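Local coordinates for putative uncharacterized protein (Pseudomonas putida, PDB 4J25) that acts as a prolyl-4-hydroxylase of the 2-oxoglutarate oxygenase superfamily, probably using ferrous iron to hydroxylate prolyl residues of a protein substrate, at residues D37-H42 against Q121-G126; H49-D54 against L109-Q114; A60-R65 against G100-C105; H186-E189 against G193-V196. All blocks are in the same frame, centred on the assembly; numbering follows the deposited sequence.

Contact 1. Residues D37-H42 against Q121-G126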
loop_
_atom_site.group_PDB
_atom_site.type_symbol
_atom_site.label_atom_id
_atom_site.label_comp_id
_atom_site.label_asym_id
_atom_site.label_seq_id
_atom_site.Cartn_x
_atom_site.Cartn_y
_atom_site.Cartn_z
ATOM N N ASP A 37 2.449 13.768 -7.989
ATOM C CA ASP A 37 2.675 14.019 -9.418
ATOM C C ASP A 37 2.545 12.716 -10.220
ATOM O O ASP A 37 1.873 12.690 -11.257
ATOM C CB ASP A 37 4.034 14.681 -9.640
ATOM C CG ASP A 37 4.409 14.787 -11.102
ATOM O OD1 ASP A 37 3.523 14.665 -11.971
ATOM O OD2 ASP A 37 5.605 15.004 -11.392
ATOM N N ASP A 38 3.147 11.627 -9.726
ATOM C CA ASP A 38 3.040 10.320 -10.386
ATOM C C ASP A 38 1.582 9.856 -10.501
ATOM O O ASP A 38 1.171 9.355 -11.542
ATOM C CB ASP A 38 3.826 9.235 -9.645
ATOM C CG ASP A 38 5.344 9.424 -9.721
ATOM O OD1 ASP A 38 5.824 10.173 -10.604
ATOM O OD2 ASP A 38 6.056 8.791 -8.899
ATOM N N LEU A 39 0.808 9.977 -9.426
ATOM C CA LEU A 39 -0.602 9.591 -9.482
ATOM C C LEU A 39 -1.350 10.377 -10.555
ATOM O O LEU A 39 -2.172 9.820 -11.271
ATOM C CB LEU A 39 -1.297 9.798 -8.140
ATOM C CG LEU A 39 -0.982 8.777 -7.058
ATOM C CD1 LEU A 39 -1.649 9.231 -5.792
ATOM C CD2 LEU A 39 -1.465 7.392 -7.475
ATOM N N ALA A 40 -1.053 11.666 -10.663
ATOM C CA ALA A 40 -1.725 12.539 -11.633
ATOM C C ALA A 40 -1.339 12.195 -13.069
ATOM O O ALA A 40 -2.176 12.206 -13.970
ATOM C CB ALA A 40 -1.391 13.990 -11.353
ATOM N N THR A 41 -0.067 11.887 -13.278
ATOM C CA THR A 41 0.455 11.711 -14.626
ATOM C C THR A 41 0.300 10.273 -15.148
ATOM O O THR A 41 0.030 10.068 -16.341
ATOM C CB THR A 41 1.920 12.122 -14.678
ATOM O OG1 THR A 41 2.674 11.286 -13.801
ATOM C CG2 THR A 41 2.090 13.559 -14.218
ATOM N N HIS A 42 0.448 9.290 -14.262
ATOM C CA HIS A 42 0.463 7.875 -14.656
ATOM C C HIS A 42 -0.592 7.023 -13.972
ATOM O O HIS A 42 -0.800 5.878 -14.364
ATOM C CB HIS A 42 1.819 7.220 -14.351
ATOM C CG HIS A 42 2.990 7.889 -14.997
ATOM N ND1 HIS A 42 4.007 8.467 -14.266
ATOM C CD2 HIS A 42 3.330 8.039 -16.296
ATOM C CE1 HIS A 42 4.906 8.974 -15.088
ATOM N NE2 HIS A 42 4.518 8.729 -16.326
ATOM N N GLN A 121 -4.709 17.883 -1.769
ATOM C CA GLN A 121 -4.230 19.169 -2.199
ATOM C C GLN A 121 -3.989 19.185 -3.725
ATOM O O GLN A 121 -4.424 20.112 -4.419
ATOM C CB GLN A 121 -2.969 19.496 -1.420
ATOM C CG GLN A 121 -2.409 20.856 -1.622
ATOM C CD GLN A 121 -1.283 21.136 -0.629
ATOM O OE1 GLN A 121 -1.274 20.609 0.491
ATOM N NE2 GLN A 121 -0.328 21.960 -1.036
ATOM N N GLY A 122 -3.333 18.143 -4.238
ATOM C CA GLY A 122 -2.915 18.115 -5.626
ATOM C C GLY A 122 -3.961 17.612 -6.604
ATOM O O GLY A 122 -3.983 18.066 -7.753
ATOM N N LEU A 123 -4.811 16.684 -6.159
ATOM C CA LEU A 123 -5.792 16.008 -7.010
ATOM C C LEU A 123 -7.257 16.216 -6.592
ATOM O O LEU A 123 -8.153 15.702 -7.263
ATOM C CB LEU A 123 -5.548 14.510 -7.009
ATOM C CG LEU A 123 -4.124 14.026 -7.311
ATOM C CD1 LEU A 123 -4.117 12.531 -7.302
ATOM C CD2 LEU A 123 -3.645 14.554 -8.627
ATOM N N PHE A 124 -7.495 16.908 -5.481
ATOM C CA PHE A 124 -8.851 17.355 -5.108
ATOM C C PHE A 124 -9.817 16.214 -4.925
ATOM O O PHE A 124 -10.989 16.341 -5.274
ATOM C CB PHE A 124 -9.420 18.280 -6.183
ATOM C CG PHE A 124 -8.397 19.175 -6.794
ATOM C CD1 PHE A 124 -7.891 20.242 -6.088
ATOM C CD2 PHE A 124 -7.923 18.935 -8.058
ATOM C CE1 PHE A 124 -6.931 21.061 -6.636
ATOM C CE2 PHE A 124 -6.964 19.750 -8.615
ATOM C CZ PHE A 124 -6.458 20.805 -7.899
ATOM N N LEU A 125 -9.332 15.107 -4.367
ATOM C CA LEU A 125 -10.132 13.887 -4.263
ATOM C C LEU A 125 -11.068 13.838 -3.051
ATOM O O LEU A 125 -11.920 12.958 -2.981
ATOM C CB LEU A 125 -9.227 12.644 -4.246
ATOM C CG LEU A 125 -8.508 12.313 -5.551
ATOM C CD1 LEU A 125 -7.710 11.007 -5.448
ATOM C CD2 LEU A 125 -9.518 12.245 -6.703
ATOM N N GLY A 126 -10.920 14.746 -2.094
ATOM C CA GLY A 126 -11.814 14.728 -0.941
ATOM C C GLY A 126 -11.691 13.503 -0.036
ATOM O O GLY A 126 -12.661 13.065 0.601
#
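The last turn of helix 103-123 meets helix 32-42 through Leu-123, whose two methyls rest on Leu-39 and Ala-40, a small example of one branched side chain bridging two neighbouring positions of another helix. The branches divide the work. CD2 of Leu-123 comes to 3.6 Å from CB of Ala-40, while its CD1 lies 4.0 Å from CB of Leu-39. With CG placed beside the backbone N (chi1 -51°), the forked end of Leu-123 reaches across to both. Leu-39 is buried and also packs on Ile-119, one turn back from Leu-123 along helix 103-123, whereas Ala-40 sits at the exposed margin. No hydrogen bond crosses between the segments. Just beyond the contact Phe-124 leaves the helix with positive phi (60°). Within helix 32-42, O of Asp-37 accepts from both N and OG1 of Thr-41, the hydroxyl lying 3.0 Å from that carbonyl oxygen. Asp-38 meanwhile bonds to Ser-45 at the start of the next strand, which ties helix 32-42 to the sheet. Helices set beside one another and against the larger sheet of a double-stranded beta-helix are a familiar feature of 2-oxoglutarate oxygenases.

Contact 2. Residues H49-D54 against L109-Q114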
loop_
_atom_site.group_PDB
_atom_site.type_symbol
_atom_site.label_atom_id
_atom_site.label_comp_id
_atom_site.label_asym_id
_atom_site.label_seq_id
_atom_site.Cartn_x
_atom_site.Cartn_y
_atom_site.Cartn_z
ATOM N N HIS A 49 12.399 2.487 -0.283
ATOM C CA HIS A 49 12.811 3.043 1.000
ATOM C C HIS A 49 11.881 4.162 1.474
ATOM O O HIS A 49 12.330 5.241 1.870
ATOM C CB HIS A 49 14.246 3.539 0.887
ATOM C CG HIS A 49 15.189 2.495 0.378
ATOM N ND1 HIS A 49 15.310 1.253 0.967
ATOM C CD2 HIS A 49 16.037 2.493 -0.678
ATOM C CE1 HIS A 49 16.207 0.540 0.310
ATOM N NE2 HIS A 49 16.663 1.269 -0.693
ATOM N N PHE A 50 10.580 3.888 1.443
ATOM C CA PHE A 50 9.582 4.869 1.854
ATOM C C PHE A 50 9.714 5.216 3.342
ATOM O O PHE A 50 9.413 6.332 3.764
ATOM C CB PHE A 50 8.165 4.370 1.535
ATOM C CG PHE A 50 7.111 5.393 1.808
ATOM C CD1 PHE A 50 7.018 6.521 1.021
ATOM C CD2 PHE A 50 6.245 5.246 2.887
ATOM C CE1 PHE A 50 6.058 7.500 1.289
ATOM C CE2 PHE A 50 5.290 6.205 3.158
ATOM C CZ PHE A 50 5.195 7.341 2.348
ATOM N N LEU A 51 10.194 4.262 4.127
ATOM C CA LEU A 51 10.344 4.468 5.554
ATOM C C LEU A 51 11.691 3.921 5.996
ATOM O O LEU A 51 12.244 3.034 5.351
ATOM C CB LEU A 51 9.200 3.783 6.307
ATOM C CG LEU A 51 7.801 4.352 6.037
ATOM C CD1 LEU A 51 6.744 3.472 6.677
ATOM C CD2 LEU A 51 7.645 5.792 6.518
ATOM N N PRO A 52 12.233 4.454 7.095
ATOM C CA PRO A 52 13.539 3.952 7.530
ATOM C C PRO A 52 13.491 2.462 7.851
ATOM O O PRO A 52 12.470 1.956 8.301
ATOM C CB PRO A 52 13.848 4.787 8.780
ATOM C CG PRO A 52 12.537 5.338 9.229
ATOM C CD PRO A 52 11.678 5.463 8.012
ATOM N N ALA A 53 14.605 1.772 7.628
ATOM C CA ALA A 53 14.646 0.325 7.777
ATOM C C ALA A 53 14.181 -0.182 9.147
ATOM O O ALA A 53 13.547 -1.229 9.220
ATOM C CB ALA A 53 16.040 -0.187 7.460
ATOM N N ASP A 54 14.491 0.528 10.230
ATOM C CA ASP A 54 14.130 0.032 11.564
ATOM C C ASP A 54 12.612 0.000 11.742
ATOM O O ASP A 54 12.091 -0.901 12.403
ATOM C CB ASP A 54 14.786 0.854 12.689
ATOM C CG ASP A 54 16.198 0.384 13.009
ATOM O OD1 ASP A 54 16.767 -0.392 12.210
ATOM O OD2 ASP A 54 16.740 0.790 14.069
ATOM N N LEU A 109 0.612 5.342 10.047
ATOM C CA LEU A 109 -0.612 6.119 9.851
ATOM C C LEU A 109 -0.323 7.611 9.760
ATOM O O LEU A 109 -0.964 8.315 8.989
ATOM C CB LEU A 109 -1.636 5.861 10.954
ATOM C CG LEU A 109 -2.108 4.413 11.076
ATOM C CD1 LEU A 109 -3.063 4.296 12.271
ATOM C CD2 LEU A 109 -2.757 3.902 9.779
ATOM N N ALA A 110 0.640 8.096 10.536
ATOM C CA ALA A 110 0.970 9.513 10.500
ATOM C C ALA A 110 1.512 9.884 9.125
ATOM O O ALA A 110 1.133 10.913 8.566
ATOM C CB ALA A 110 1.948 9.883 11.613
ATOM N N ALA A 111 2.349 9.024 8.545
ATOM C CA ALA A 111 2.898 9.293 7.215
ATOM C C ALA A 111 1.809 9.223 6.138
ATOM O O ALA A 111 1.791 10.035 5.198
ATOM C CB ALA A 111 4.018 8.311 6.888
ATOM N N MET A 112 0.921 8.243 6.256
ATOM C CA MET A 112 -0.133 8.081 5.276
ATOM C C MET A 112 -1.155 9.207 5.419
ATOM O O MET A 112 -1.788 9.586 4.440
ATOM C CB MET A 112 -0.795 6.713 5.416
ATOM C CG MET A 112 0.145 5.556 5.091
ATOM S SD MET A 112 0.708 5.613 3.374
ATOM C CE MET A 112 2.278 6.343 3.451
ATOM N N ASP A 113 -1.312 9.751 6.624
ATOM C CA ASP A 113 -2.189 10.900 6.774
ATOM C C ASP A 113 -1.595 12.091 6.044
ATOM O O ASP A 113 -2.319 12.865 5.432
ATOM C CB ASP A 113 -2.491 11.249 8.224
ATOM C CG ASP A 113 -3.559 12.323 8.342
ATOM O OD1 ASP A 113 -4.729 12.039 8.026
ATOM O OD2 ASP A 113 -3.245 13.460 8.730
ATOM N N GLN A 114 -0.280 12.234 6.081
ATOM C CA GLN A 114 0.368 13.285 5.311
ATOM C C GLN A 114 0.146 13.085 3.813
ATOM O O GLN A 114 -0.081 14.042 3.091
ATOM C CB GLN A 114 1.862 13.303 5.572
ATOM C CG GLN A 114 2.297 14.001 6.828
ATOM C CD GLN A 114 3.804 14.022 6.927
ATOM O OE1 GLN A 114 4.425 12.978 7.012
ATOM N NE2 GLN A 114 4.400 15.206 6.877
#
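Phe-50, in the loop leading into helix 53-67, points its ring at Ala-111 and Met-112 of helix 103-123. Its CB begins the reach without meeting the helix; CG is swung anti to the backbone N (chi1 -174°), which sends the ring straight out from the loop. Past CG the two sides of the ring part company. On one side CE1 packs on Leu-195 of strand 195-199. On the other, CE2 of Phe-50 lies 4.5 Å from CB of Ala-111, which comes at the ring obliquely. CD2 of Leu-51 stands 4.4 Å from CB of Ala-111, so the alanine methyl is approached by both Phe-50 and Leu-51. At the tip, CE2 and CZ are next to the end of Met-112. The methionine chain is bent at chi2 (-62°), which brings SD of Met-112 to 4.6 Å from CE2 of Phe-50, but the modelled position of the terminal methyl is too close to the ring to be trusted in detail. Further round, Phe-50 touches Pro-30 and Leu-32, while Met-112 packs on Phe-130 of strand 129-137. The backbone of Phe-50 hydrogen-bonds to Gly-193, fixing the root of the side chain. All four touching residues are buried and no polar bond crosses between them, so the loop is held to the helix by apolar contact, without the directionality of hydrogen bonding.

Contact 3. Residues A60-R65 against G100-C105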
loop_
_atom_site.group_PDB
_atom_site.type_symbol
_atom_site.label_atom_id
_atom_site.label_comp_id
_atom_site.label_asym_id
_atom_site.label_seq_id
_atom_site.Cartn_x
_atom_site.Cartn_y
_atom_site.Cartn_z
ATOM N N ALA A 60 7.131 -5.308 10.002
ATOM C CA ALA A 60 7.209 -6.735 9.709
ATOM C C ALA A 60 6.916 -7.543 10.971
ATOM O O ALA A 60 6.191 -8.535 10.933
ATOM C CB ALA A 60 8.580 -7.096 9.139
ATOM N N ALA A 61 7.452 -7.091 12.100
ATOM C CA ALA A 61 7.258 -7.783 13.370
ATOM C C ALA A 61 5.795 -7.767 13.810
ATOM O O ALA A 61 5.284 -8.770 14.321
ATOM C CB ALA A 61 8.156 -7.165 14.472
ATOM N N GLU A 62 5.132 -6.631 13.628
ATOM C CA GLU A 62 3.721 -6.510 13.986
ATOM C C GLU A 62 2.860 -7.344 13.048
ATOM O O GLU A 62 1.848 -7.907 13.451
ATOM C CB GLU A 62 3.299 -5.048 13.934
ATOM C CG GLU A 62 1.859 -4.785 14.299
ATOM C CD GLU A 62 1.527 -5.122 15.744
ATOM O OE1 GLU A 62 2.464 -5.398 16.522
ATOM O OE2 GLU A 62 0.328 -5.117 16.098
ATOM N N CYS A 63 3.267 -7.418 11.785
ATOM C CA CYS A 63 2.563 -8.231 10.801
ATOM C C CYS A 63 2.575 -9.682 11.262
ATOM O O CYS A 63 1.540 -10.328 11.285
ATOM C CB CYS A 63 3.211 -8.093 9.418
ATOM S SG CYS A 63 2.389 -9.031 8.086
ATOM N N ARG A 64 3.752 -10.186 11.638
ATOM C CA ARG A 64 3.882 -11.562 12.120
ATOM C C ARG A 64 3.105 -11.795 13.416
ATOM O O ARG A 64 2.475 -12.831 13.594
ATOM C CB ARG A 64 5.358 -11.928 12.319
ATOM C CG ARG A 64 6.169 -11.904 11.036
ATOM C CD ARG A 64 7.534 -12.542 11.233
ATOM N NE ARG A 64 8.071 -13.042 9.973
ATOM C CZ ARG A 64 8.860 -12.350 9.151
ATOM N NH1 ARG A 64 9.238 -11.104 9.445
ATOM N NH2 ARG A 64 9.280 -12.912 8.022
ATOM N N ARG A 65 3.160 -10.824 14.318
ATOM C CA ARG A 65 2.401 -10.863 15.567
ATOM C C ARG A 65 0.898 -11.042 15.308
ATOM O O ARG A 65 0.254 -11.887 15.914
ATOM C CB ARG A 65 2.629 -9.549 16.312
ATOM C CG ARG A 65 2.806 -9.655 17.796
ATOM C CD ARG A 65 2.425 -8.328 18.469
ATOM N NE ARG A 65 1.041 -7.972 18.164
ATOM C CZ ARG A 65 0.426 -6.864 18.573
ATOM N NH1 ARG A 65 1.067 -5.968 19.323
ATOM N NH2 ARG A 65 -0.836 -6.646 18.220
ATOM N N GLY A 100 -2.982 3.893 18.283
ATOM C CA GLY A 100 -3.036 3.430 19.656
ATOM C C GLY A 100 -2.867 1.936 19.810
ATOM O O GLY A 100 -2.949 1.421 20.914
ATOM N N GLN A 101 -2.621 1.229 18.714
ATOM C CA GLN A 101 -2.460 -0.222 18.781
ATOM C C GLN A 101 -0.995 -0.610 18.921
ATOM O O GLN A 101 -0.672 -1.528 19.659
ATOM C CB GLN A 101 -3.063 -0.900 17.553
ATOM C CG GLN A 101 -4.567 -0.715 17.433
ATOM C CD GLN A 101 -5.128 -1.237 16.114
ATOM O OE1 GLN A 101 -4.409 -1.803 15.297
ATOM N NE2 GLN A 101 -6.423 -1.029 15.905
ATOM N N ALA A 102 -0.116 0.088 18.213
ATOM C CA ALA A 102 1.317 -0.190 18.279
ATOM C C ALA A 102 2.060 1.005 17.735
ATOM O O ALA A 102 1.559 1.699 16.853
ATOM C CB ALA A 102 1.659 -1.431 17.465
ATOM N N GLU A 103 3.260 1.233 18.248
ATOM C CA GLU A 103 4.093 2.359 17.839
ATOM C C GLU A 103 4.401 2.397 16.339
ATOM O O GLU A 103 4.304 3.445 15.710
ATOM C CB GLU A 103 5.422 2.335 18.618
ATOM C CG GLU A 103 6.375 3.458 18.229
ATOM C CD GLU A 103 5.846 4.813 18.613
ATOM O OE1 GLU A 103 5.193 4.901 19.670
ATOM O OE2 GLU A 103 6.080 5.783 17.864
ATOM N N ALA A 104 4.808 1.260 15.788
ATOM C CA ALA A 104 5.171 1.187 14.386
ATOM C C ALA A 104 3.963 1.586 13.523
ATOM O O ALA A 104 4.079 2.371 12.583
ATOM C CB ALA A 104 5.657 -0.226 14.041
ATOM N N CYS A 105 2.799 1.059 13.867
ATOM C CA CYS A 105 1.592 1.360 13.106
ATOM C C CYS A 105 1.222 2.851 13.185
ATOM O O CYS A 105 0.781 3.437 12.188
ATOM C CB CYS A 105 0.430 0.492 13.584
ATOM S SG CYS A 105 0.688 -1.307 13.442
#
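A buried contact between helix 53-67 and the start of helix 103-123, made by CG and the carboxylate of one acidic side chain, joins Glu-62 to Ala-102 and Cys-105. CG of Glu-62 is 3.8 Å from SG of Cys-105, and its carboxylate carbon CD is 4.1 Å from CB of Ala-102, the N-cap residue. The Ala-102 methyl faces the carboxylate almost evenly, each oxygen of Glu-62 being 4.2 Å from that CB. The fold of the glutamate explains this: CG runs anti to the backbone N (chi1 -179°), then the chain bends at chi2 (65°), bringing the carboxylate round beside the alanine. Two arginines of its own helix answer its charge. OE2 of Glu-62 lies 2.9 Å from NH2 of Arg-65, well out of the guanidinium plane, so this salt bridge is one of charge and not of a directed N-H. OE1 also stands above that plane. A second bridge links OE2 to NE of Arg-66, whose NH2 bonds to OE1 of Gln-101; Arg-66 thereby ties the buried acid to the loop ahead of the second helix. Two arginines so close would be expected to keep the glutamate ionised. Around this junction, Phe-134 of strand 129-137 touches both Glu-62 and Cys-105, and Ala-104 packs on Leu-55, Ala-58 and Leu-59, so the two helices meet each other as well as the sheet.

Contact 4. Residues H186-E189 against G193-V196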
loop_
_atom_site.group_PDB
_atom_site.type_symbol
_atom_site.label_atom_id
_atom_site.label_comp_id
_atom_site.label_asym_id
_atom_site.label_seq_id
_atom_site.Cartn_x
_atom_site.Cartn_y
_atom_site.Cartn_z
ATOM N N HIS A 186 3.713 -4.074 -15.404
ATOM C CA HIS A 186 4.850 -3.774 -14.525
ATOM C C HIS A 186 4.803 -4.635 -13.266
ATOM O O HIS A 186 3.813 -4.592 -12.536
ATOM C CB HIS A 186 4.827 -2.296 -14.117
ATOM C CG HIS A 186 5.966 -1.889 -13.230
ATOM N ND1 HIS A 186 7.282 -2.013 -13.613
ATOM C CD2 HIS A 186 5.990 -1.362 -11.979
ATOM C CE1 HIS A 186 8.070 -1.583 -12.649
ATOM N NE2 HIS A 186 7.311 -1.180 -11.644
ATOM N N ASP A 187 5.865 -5.414 -13.024
ATOM C CA ASP A 187 6.003 -6.192 -11.806
ATOM C C ASP A 187 6.667 -5.365 -10.699
ATOM O O ASP A 187 7.645 -4.666 -10.938
ATOM C CB ASP A 187 6.843 -7.446 -12.063
ATOM C CG ASP A 187 6.101 -8.480 -12.881
ATOM O OD1 ASP A 187 4.957 -8.192 -13.274
ATOM O OD2 ASP A 187 6.648 -9.575 -13.138
ATOM N N VAL A 188 6.136 -5.466 -9.486
ATOM C CA VAL A 188 6.822 -4.960 -8.310
ATOM C C VAL A 188 7.242 -6.111 -7.396
ATOM O O VAL A 188 6.403 -6.902 -6.965
ATOM C CB VAL A 188 5.907 -4.005 -7.513
ATOM C CG1 VAL A 188 6.651 -3.457 -6.282
ATOM C CG2 VAL A 188 5.464 -2.875 -8.384
ATOM N N GLU A 189 8.531 -6.217 -7.094
ATOM C CA GLU A 189 8.989 -7.178 -6.096
ATOM C C GLU A 189 8.664 -6.624 -4.717
ATOM O O GLU A 189 8.906 -5.457 -4.452
ATOM C CB GLU A 189 10.496 -7.468 -6.197
ATOM C CG GLU A 189 10.891 -8.208 -7.461
ATOM C CD GLU A 189 12.312 -8.755 -7.426
ATOM O OE1 GLU A 189 12.866 -8.941 -6.315
ATOM O OE2 GLU A 189 12.871 -9.001 -8.522
ATOM N N GLY A 193 10.341 -1.953 2.495
ATOM C CA GLY A 193 10.420 -0.508 2.378
ATOM C C GLY A 193 9.761 0.041 1.128
ATOM O O GLY A 193 9.631 1.261 0.966
ATOM N N CYS A 194 9.359 -0.848 0.225
ATOM C CA CYS A 194 8.793 -0.417 -1.046
ATOM C C CYS A 194 7.314 -0.093 -0.901
ATOM O O CYS A 194 6.515 -0.951 -0.497
ATOM C CB CYS A 194 8.966 -1.489 -2.123
ATOM S SG CYS A 194 8.330 -0.943 -3.730
ATOM N N LEU A 195 6.957 1.138 -1.253
ATOM C CA LEU A 195 5.556 1.558 -1.263
ATOM C C LEU A 195 5.040 1.678 -2.702
ATOM O O LEU A 195 5.695 2.269 -3.559
ATOM C CB LEU A 195 5.393 2.900 -0.535
ATOM C CG LEU A 195 3.952 3.447 -0.442
ATOM C CD1 LEU A 195 3.172 2.705 0.605
ATOM C CD2 LEU A 195 3.942 4.946 -0.139
ATOM N N VAL A 196 3.877 1.090 -2.967
ATOM C CA VAL A 196 3.216 1.224 -4.260
ATOM C C VAL A 196 1.870 1.883 -4.012
ATOM O O VAL A 196 1.126 1.445 -3.153
ATOM C CB VAL A 196 2.991 -0.134 -4.934
ATOM C CG1 VAL A 196 2.261 0.041 -6.304
ATOM C CG2 VAL A 196 4.297 -0.825 -5.144
#
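Val-188 meets Val-196 with both methyls and Cys-194 with one. CG1 of Val-188 does most of the touching, 3.7 Å from CG2 of Val-196 and 4.0 Å from SG of Cys-194, while CG2 of Val-188 also lies 4.0 Å from CG2 of Val-196. The two valine side chains lie alongside each other, running in opposite senses, and CG2 of Val-196 is approached by both branches of its partner. Cys-194 swings SG anti to its own N (chi1 -178°), which carries the sulfur toward Val-188. Leu-195, between Cys-194 and Val-196 in sequence, points away from Val-188 and packs on Phe-50. No hydrogen bond joins the segments, because strand 185-188 belongs to the smaller sheet and strand 195-199 to the larger one: the side chains meet across the interior of the double-stranded beta-helix, the jelly-roll core of this superfamily. Each segment is positioned by its own sheet. Val-188 bonds through its backbone to Leu-176, and Gly-193 and Cys-194, just ahead of strand 195-199, bond to Tyr-163; Leu-176 and Tyr-163 both line the N-oxalylglycine pocket and both touch Val-196. The side chain of Val-196 itself is about 7 Å from that ligand and about 10 Å from the manganese. Farther out on the same outermost strand as Val-188, Asp-187 is held by a salt bridge to Arg-177 and a hydrogen bond to Gln-175, and the ring of His-186 meets that of Trp-44.

In the fold
Contacts 1, 2 and 3 all draw on helix 103-123, at its end, middle and start, and contact 3 is nested inside the loop closed by contact 2, itself nested inside that of contact 1. Contact 4 follows later in the chain and joins the two sheets. Contacts 2, 3 and 4 are buried, contact 1 only partly so. Contacts 1, 2 and 4 are apolar, and contacts 2 and 4 touch each other through Phe-50 and Leu-195. Contact 3, on the opposite side of the chain's centre from contact 1, alone sets a charged group across the interface, its arginine partners close by. Contact 4 lies nearest the ligand.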